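Long-range contact in polyketide synthase PksL (Bacillus subtilis, PDB 5E1V), which probably dehydrates beta-hydroxyacyl intermediates on the bacillaene assembly line, through a monomeric dehydratase domain of a trans-AT polyketide synthase split module: residues 171-175 and 191-196. Residue numbers count along the deposited sequence, not the author numbering.
Sequences LELSL and TLIDGS
Leu-173, Leu-192 and Leu-175 supply most of the 330 Å² buried between residues 171-175 and 191-196, where one face of the strand packs on the helix. The strand is extended (phi/psi -117/140 at Leu-173), the helix regular (-66/-45 at Leu-192); their axes approach to 8.4 Å, with 152° between N-to-C directions, roughly antiparallel. Nearest CA atoms pair Leu-171 with Ser-196 (6.9 Å), Leu-173 with Leu-192 (6.5 Å) and Leu-175 with Thr-191 (7.0 Å).

Leu-173, an mt rotamer pointing toward the helix, sets CD1 3.7 Å from Leu-192 O, 3.1 Å from Ser-196 OG and 3.9 Å from Gly-195 C; an ideal CB on Gly-195 would lie a tight 3.5 Å from Leu-173 CD2. Leu-192, also mt, starts sideways, yet its CD2 comes 4.0 Å from Ser-174 CA and 4.2 Å from Leu-173 CB. Leu-175 also starts sideways; chi1 -91° and chi2 14°, between wells, bring its CD1 3.9 Å from Leu-192 CG and 3.8 Å from Thr-191 CB. Leu-171 CD1 approaches Ser-196 O to 3.3 Å. Ser-196 OG donates to Leu-192 O (2.9 Å) and also hydrogen-bonds Thr-235.

A curved antiparallel sheet around a long helix marks the hotdog fold, consistent with helices 190-203 and 34-44 each centring one hotdog of this dehydratase. Strand 168-174 lies between strands 159-165 and 232-245, and Ser-196 also touches Leu-253 and Phe-255 of strand 248-256.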
loop_
_atom_site.group_PDB
_atom_site.type_symbol
_atom_site.label_atom_id
_atom_site.label_comp_id
_atom_site.label_asym_id
_atom_site.label_seq_id
_atom_site.Cartn_x
_atom_site.Cartn_y
_atom_site.Cartn_z
ATOM N N LEU A 171 -4.252 1.523 14.306
ATOM C CA LEU A 171 -4.113 0.120 13.812
ATOM C C LEU A 171 -2.834 -0.427 14.316
ATOM O O LEU A 171 -1.786 0.172 14.094
ATOM C CB LEU A 171 -4.063 0.066 12.251
ATOM C CG LEU A 171 -5.027 0.982 11.528
ATOM C CD1 LEU A 171 -4.919 0.844 10.005
ATOM C CD2 LEU A 171 -6.450 0.605 11.981
ATOM N N GLU A 172 -2.894 -1.559 15.030
ATOM C CA GLU A 172 -1.723 -2.210 15.591
ATOM C C GLU A 172 -1.526 -3.410 14.710
ATOM O O GLU A 172 -2.269 -4.371 14.819
ATOM C CB GLU A 172 -1.995 -2.678 17.056
ATOM C CG GLU A 172 -0.875 -3.478 17.706
ATOM C CD GLU A 172 -1.206 -3.992 19.129
ATOM O OE1 GLU A 172 -2.358 -3.888 19.603
ATOM O OE2 GLU A 172 -0.286 -4.534 19.739
ATOM N N LEU A 173 -0.544 -3.309 13.808
ATOM C CA LEU A 173 -0.355 -4.199 12.681
ATOM C C LEU A 173 0.956 -4.926 12.809
ATOM O O LEU A 173 1.937 -4.334 13.175
ATOM C CB LEU A 173 -0.323 -3.363 11.371
ATOM C CG LEU A 173 -1.691 -2.841 10.987
ATOM C CD1 LEU A 173 -1.618 -1.838 9.836
ATOM C CD2 LEU A 173 -2.690 -3.957 10.707
ATOM N N SER A 174 1.005 -6.212 12.479
ATOM C CA SER A 174 2.288 -6.919 12.360
ATOM C C SER A 174 2.140 -8.061 11.297
ATOM O O SER A 174 1.069 -8.418 10.937
ATOM C CB SER A 174 2.840 -7.410 13.745
ATOM O OG SER A 174 2.066 -8.477 14.276
ATOM N N LEU A 175 3.237 -8.571 10.772
ATOM C CA LEU A 175 3.210 -9.716 9.856
ATOM C C LEU A 175 2.746 -11.007 10.568
ATOM O O LEU A 175 3.081 -11.253 11.748
ATOM C CB LEU A 175 4.599 -9.870 9.319
ATOM C CG LEU A 175 5.028 -9.176 8.051
ATOM C CD1 LEU A 175 4.163 -8.056 7.466
ATOM C CD2 LEU A 175 6.492 -8.946 7.795
ATOM N N THR A 191 2.003 -6.058 3.050
ATOM C CA THR A 191 1.020 -6.458 4.052
ATOM C C THR A 191 0.734 -5.440 5.141
ATOM O O THR A 191 -0.413 -5.198 5.570
ATOM C CB THR A 191 1.544 -7.800 4.664
ATOM O OG1 THR A 191 1.597 -8.779 3.589
ATOM C CG2 THR A 191 0.622 -8.303 5.616
ATOM N N LEU A 192 1.777 -4.776 5.592
ATOM C CA LEU A 192 1.593 -3.686 6.541
ATOM C C LEU A 192 0.848 -2.541 5.887
ATOM O O LEU A 192 -0.048 -1.991 6.481
ATOM C CB LEU A 192 2.940 -3.267 7.035
ATOM C CG LEU A 192 3.763 -4.224 7.924
ATOM C CD1 LEU A 192 5.011 -3.561 8.351
ATOM C CD2 LEU A 192 2.932 -4.638 9.132
ATOM N N ILE A 193 1.230 -2.155 4.654
ATOM C CA ILE A 193 0.606 -1.001 4.023
ATOM C C ILE A 193 -0.844 -1.401 3.617
ATOM O O ILE A 193 -1.781 -0.701 3.944
ATOM C CB ILE A 193 1.343 -0.459 2.781
ATOM C CG1 ILE A 193 2.875 -0.296 2.996
ATOM C CG2 ILE A 193 0.686 0.887 2.408
ATOM C CD1 ILE A 193 3.297 0.473 4.193
ATOM N N ASP A 194 -1.031 -2.546 2.966
ATOM C CA ASP A 194 -2.373 -2.950 2.616
ATOM C C ASP A 194 -3.288 -3.062 3.869
ATOM O O ASP A 194 -4.455 -2.631 3.872
ATOM C CB ASP A 194 -2.381 -4.197 1.710
ATOM C CG ASP A 194 -3.748 -4.561 1.268
ATOM O OD1 ASP A 194 -4.307 -3.869 0.348
ATOM O OD2 ASP A 194 -4.296 -5.494 1.911
ATOM N N GLY A 195 -2.761 -3.694 4.910
ATOM C CA GLY A 195 -3.503 -3.848 6.184
ATOM C C GLY A 195 -3.944 -2.499 6.745
ATOM O O GLY A 195 -5.018 -2.376 7.348
ATOM N N SER A 196 -3.114 -1.480 6.549
ATOM C CA SER A 196 -3.428 -0.142 6.978
ATOM C C SER A 196 -4.609 0.465 6.183
ATOM O O SER A 196 -5.456 1.158 6.809
ATOM C CB SER A 196 -2.206 0.764 6.895
ATOM O OG SER A 196 -1.136 0.386 7.798
#